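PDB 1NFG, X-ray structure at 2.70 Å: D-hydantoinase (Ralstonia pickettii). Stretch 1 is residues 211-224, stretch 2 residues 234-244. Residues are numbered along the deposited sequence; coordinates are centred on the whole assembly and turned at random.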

# COMPACT_ATOMS: atom_id res chain seq x y z
N PRO A 211 -19.59 -9.67 -2.16
CA PRO A 211 -18.96 -8.53 -1.49
C PRO A 211 -17.72 -8.03 -2.24
O PRO A 211 -17.19 -8.72 -3.11
N PRO A 212 -17.25 -6.83 -1.89
CA PRO A 212 -16.08 -6.19 -2.50
C PRO A 212 -14.90 -7.11 -2.82
O PRO A 212 -14.27 -6.96 -3.86
N ARG A 213 -14.61 -8.06 -1.94
CA ARG A 213 -13.48 -8.95 -2.17
C ARG A 213 -13.64 -9.73 -3.47
O ARG A 213 -12.67 -9.95 -4.20
N VAL A 214 -14.87 -10.15 -3.76
CA VAL A 214 -15.18 -10.89 -4.97
C VAL A 214 -14.77 -10.07 -6.19
O VAL A 214 -14.18 -10.59 -7.14
N GLU A 215 -15.09 -8.78 -6.16
CA GLU A 215 -14.75 -7.88 -7.25
C GLU A 215 -13.24 -7.61 -7.27
O GLU A 215 -12.59 -7.74 -8.30
N ALA A 216 -12.70 -7.23 -6.11
CA ALA A 216 -11.29 -6.90 -5.99
C ALA A 216 -10.36 -7.98 -6.54
O ALA A 216 -9.51 -7.70 -7.39
N GLU A 217 -10.54 -9.21 -6.07
CA GLU A 217 -9.72 -10.33 -6.52
C GLU A 217 -9.71 -10.44 -8.04
O GLU A 217 -8.65 -10.39 -8.67
N ALA A 218 -10.89 -10.57 -8.63
CA ALA A 218 -11.02 -10.70 -10.08
C ALA A 218 -10.33 -9.54 -10.79
O ALA A 218 -9.60 -9.73 -11.76
N THR A 219 -10.57 -8.33 -10.28
CA THR A 219 -9.95 -7.16 -10.87
C THR A 219 -8.43 -7.34 -10.89
O THR A 219 -7.78 -7.22 -11.94
N ALA A 220 -7.86 -7.68 -9.74
CA ALA A 220 -6.43 -7.86 -9.65
C ALA A 220 -5.92 -8.92 -10.62
O ALA A 220 -4.91 -8.72 -11.31
N ARG A 221 -6.63 -10.05 -10.68
CA ARG A 221 -6.25 -11.15 -11.56
C ARG A 221 -6.23 -10.71 -13.03
O ARG A 221 -5.25 -10.94 -13.75
N ALA A 222 -7.31 -10.06 -13.46
CA ALA A 222 -7.38 -9.59 -14.83
C ALA A 222 -6.18 -8.68 -15.12
O ALA A 222 -5.46 -8.87 -16.10
N LEU A 223 -5.95 -7.71 -14.24
CA LEU A 223 -4.84 -6.79 -14.43
C LEU A 223 -3.50 -7.52 -14.46
O LEU A 223 -2.60 -7.15 -15.22
N ALA A 224 -3.37 -8.55 -13.63
CA ALA A 224 -2.14 -9.34 -13.58
C ALA A 224 -1.93 -10.05 -14.92
O ALA A 224 -0.82 -10.08 -15.47
N TYR A 234 -9.23 -2.87 -19.97
CA TYR A 234 -10.21 -1.91 -19.50
C TYR A 234 -11.17 -2.58 -18.52
O TYR A 234 -11.91 -3.49 -18.89
N ILE A 235 -11.15 -2.15 -17.26
CA ILE A 235 -12.03 -2.74 -16.27
C ILE A 235 -13.34 -1.98 -16.23
O ILE A 235 -13.38 -0.80 -15.87
N VAL A 236 -14.43 -2.66 -16.60
CA VAL A 236 -15.74 -2.03 -16.59
C VAL A 236 -16.27 -1.97 -15.17
O VAL A 236 -15.87 -2.74 -14.30
N HIS A 237 -17.18 -1.03 -14.94
CA HIS A 237 -17.80 -0.79 -13.65
C HIS A 237 -16.98 -1.08 -12.38
O HIS A 237 -17.25 -2.05 -11.67
N VAL A 238 -15.99 -0.24 -12.10
CA VAL A 238 -15.21 -0.37 -10.87
C VAL A 238 -16.19 0.26 -9.88
O VAL A 238 -16.59 1.41 -10.06
N THR A 239 -16.55 -0.47 -8.84
CA THR A 239 -17.57 0.01 -7.92
C THR A 239 -17.21 0.30 -6.46
O THR A 239 -18.03 0.86 -5.73
N CYS A 240 -16.02 -0.07 -6.02
CA CYS A 240 -15.68 0.15 -4.62
C CYS A 240 -14.22 0.44 -4.38
O CYS A 240 -13.38 0.28 -5.27
N GLU A 241 -13.92 0.85 -3.15
CA GLU A 241 -12.56 1.18 -2.75
C GLU A 241 -11.55 0.06 -2.96
O GLU A 241 -10.45 0.30 -3.48
N GLU A 242 -11.91 -1.16 -2.59
CA GLU A 242 -10.98 -2.28 -2.74
C GLU A 242 -10.62 -2.63 -4.17
O GLU A 242 -9.46 -2.88 -4.47
N SER A 243 -11.60 -2.66 -5.08
CA SER A 243 -11.27 -2.99 -6.46
C SER A 243 -10.53 -1.82 -7.11
O SER A 243 -9.61 -2.03 -7.91
N LEU A 244 -10.92 -0.59 -6.77
CA LEU A 244 -10.25 0.57 -7.34
C LEU A 244 -8.78 0.52 -6.96
O LEU A 244 -7.89 0.82 -7.77

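The contact between the helix of stretch 1 and the strand, turn and helix start of stretch 2 buries 516 Å², both sides summed, and three residues cover the most of it: Glu-215 (82 Å²), Ile-235 (75 Å²) and Ser-243 (63 Å²). In all three the CA-to-CB bond points toward the other stretch.

Glu-215 is the polar centre. Its chi1 of -172° (t) and chi2 of 179° (t) extend the chain fully, and chi3 of -28° sets the carboxylate among donors presented by the turn and the helix that follows it. Glu-215 OE1 accepts a very short hydrogen bond from Thr-239 OG1, at 2.5 Å; at 2.70 Å resolution a distance this small is best read as a tight contact rather than a precise value. OE2 accepts two hydrogen bonds. One comes from the backbone, Thr-239 N to Glu-215 OE2 at 2.9 Å, with an N-H...acceptor angle of 163° that is close to linear. The other is Ser-243 OG to Glu-215 OE2, also 2.9 Å. Thr-239 thus binds both carboxylate oxygens, one through its hydroxyl and one through its amide, although its CA-to-CB bond points sideways; chi1 of 76° (p) brings the hydroxyl to the acid. With both oxygens engaged, a buried carboxylate is well provided with donors.

Ser-243 adds its hydroxyl from the first turn of the second helix, using chi1 of 65° (p). It sits where the backbones come nearest: Ala-216 CA and Ser-243 CA lie only 3.9 Å apart. Such an approach leaves little room between the main chains, and the methyl of Ala-216 fits beside it, with Ala-216 CB 4.0 Å from Glu-242 CB. On the next turn of the first helix, Thr-219 has chi1 of -62° (m). Its hydroxyl turns back to its own helix, Thr-219 OG1 donating to Glu-215 O at 2.9 Å, while the same OG1 lies 3.8 Å from Ser-243 CB.

Ile-235 supplies an apolar contact from the strand. With chi1 at -80° (m) and chi2 at 55° (p), Ile-235 CD1 reaches 3.5 Å from Leu-223 CD2, and Ile-235 CG1 lies 4.2 Å from Thr-219 CG2. Leu-223 starts sideways, but chi1 of -64° (m) and chi2 of 166° (t) carry its end nearer the other stretch.

Near the start of the first helix, Pro-212 points toward stretch 2 with a C-gamma exo ring. Pro-212 CB lies 3.2 Å from Glu-242 CG, a tight carbon-carbon approach, and 3.9 Å from Cys-240 SG, an apolar contact. Cys-240 occupies the N-cap position of the second helix, its side chain in the p rotamer (60°). Glu-242 also points inward, but its chi1 of 23° falls between wells, and it meets Arg-213 through carbon: Arg-213 NH1 is 4.3 Å from Glu-242 CB, in an oblique approach. The OE2 of Glu-242 is hydrogen-bonded elsewhere in the structure.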

# COMPACT_ATOMS: atom_id res chain seq x y z
CB PRO A 211 -18.61 -9.10 -0.12
CG PRO A 211 -18.22 -10.50 -0.46
CD PRO A 211 -19.32 -10.91 -1.42
CB PRO A 212 -15.71 -5.12 -1.48
CG PRO A 212 -17.06 -4.68 -1.00
CD PRO A 212 -17.79 -6.00 -0.80
CB ARG A 213 -13.32 -9.94 -1.03
CG ARG A 213 -11.94 -10.54 -0.95
CD ARG A 213 -11.01 -9.56 -0.28
NE ARG A 213 -10.09 -8.89 -1.19
CZ ARG A 213 -9.61 -7.67 -0.97
NH1 ARG A 213 -9.98 -7.00 0.11
NH2 ARG A 213 -8.74 -7.14 -1.82
CB VAL A 214 -16.69 -11.21 -5.05
CG1 VAL A 214 -17.01 -11.87 -6.39
CG2 VAL A 214 -17.08 -12.13 -3.91
CB GLU A 215 -15.51 -6.55 -7.10
CG GLU A 215 -15.37 -5.60 -8.30
CD GLU A 215 -16.16 -4.31 -8.14
OE1 GLU A 215 -17.20 -4.32 -7.44
OE2 GLU A 215 -15.75 -3.28 -8.73
CB ALA A 216 -10.95 -6.62 -4.52
CB GLU A 217 -10.23 -11.63 -5.88
CG GLU A 217 -9.35 -12.86 -6.11
CD GLU A 217 -9.34 -13.33 -7.55
OE1 GLU A 217 -10.43 -13.66 -8.07
OE2 GLU A 217 -8.25 -13.35 -8.17
CB ALA A 218 -12.48 -10.76 -10.47
CB THR A 219 -10.31 -5.91 -10.06
OG1 THR A 219 -11.73 -5.71 -10.11
CG2 THR A 219 -9.60 -4.69 -10.63
CB ALA A 220 -6.04 -8.21 -8.23
CB ARG A 221 -7.22 -12.32 -11.36
CG ARG A 221 -6.96 -13.56 -12.21
CD ARG A 221 -7.32 -14.82 -11.42
NE ARG A 221 -8.63 -14.71 -10.77
CZ ARG A 221 -9.78 -15.03 -11.36
NH1 ARG A 221 -9.79 -15.48 -12.62
NH2 ARG A 221 -10.93 -14.89 -10.70
CB ALA A 222 -8.69 -8.84 -15.05
CB LEU A 223 -4.87 -5.72 -13.33
CG LEU A 223 -6.11 -4.82 -13.39
CD1 LEU A 223 -6.26 -4.02 -12.11
CD2 LEU A 223 -6.02 -3.92 -14.59
CB ALA A 224 -2.23 -10.36 -12.46
CB TYR A 234 -10.96 -1.36 -20.71
CG TYR A 234 -12.02 -0.30 -20.44
CD1 TYR A 234 -13.29 -0.66 -20.01
CD2 TYR A 234 -11.75 1.05 -20.68
CE1 TYR A 234 -14.30 0.31 -19.84
CE2 TYR A 234 -12.74 2.03 -20.51
CZ TYR A 234 -14.01 1.65 -20.10
OH TYR A 234 -15.00 2.60 -19.96
CB ILE A 235 -11.38 -2.76 -14.85
CG1 ILE A 235 -10.40 -3.93 -14.72
CG2 ILE A 235 -12.45 -2.97 -13.78
CD1 ILE A 235 -9.34 -4.00 -15.75
CB VAL A 236 -16.76 -2.80 -17.49
CG1 VAL A 236 -16.22 -2.92 -18.90
CG2 VAL A 236 -17.06 -4.17 -16.90
CB HIS A 237 -19.16 -1.50 -13.55
CG HIS A 237 -19.12 -2.96 -13.91
ND1 HIS A 237 -18.13 -3.81 -13.47
CD2 HIS A 237 -19.97 -3.72 -14.64
CE1 HIS A 237 -18.38 -5.03 -13.91
NE2 HIS A 237 -19.49 -5.00 -14.62
CB VAL A 238 -13.93 0.47 -10.90
CG1 VAL A 238 -13.32 0.51 -9.51
CG2 VAL A 238 -12.95 -0.12 -11.90
CB THR A 239 -18.71 -0.99 -7.89
OG1 THR A 239 -18.32 -2.14 -7.11
CG2 THR A 239 -19.03 -1.46 -9.31
CB CYS A 240 -16.09 -1.07 -3.80
SG CYS A 240 -15.25 -2.59 -4.35
CB GLU A 241 -12.56 1.63 -1.29
CG GLU A 241 -11.19 1.81 -0.67
CD GLU A 241 -11.26 2.47 0.70
OE1 GLU A 241 -12.26 2.27 1.42
OE2 GLU A 241 -10.30 3.20 1.05
CB GLU A 242 -11.48 -3.52 -1.98
CG GLU A 242 -12.96 -3.56 -1.74
CD GLU A 242 -13.39 -2.77 -0.52
OE1 GLU A 242 -12.98 -3.13 0.60
OE2 GLU A 242 -14.16 -1.79 -0.68
CB SER A 243 -12.53 -3.33 -7.28
OG SER A 243 -13.40 -2.22 -7.41
CB LEU A 244 -10.87 1.87 -6.82
CG LEU A 244 -10.15 3.17 -7.21
CD1 LEU A 244 -9.90 3.23 -8.71
CD2 LEU A 244 -10.98 4.36 -6.75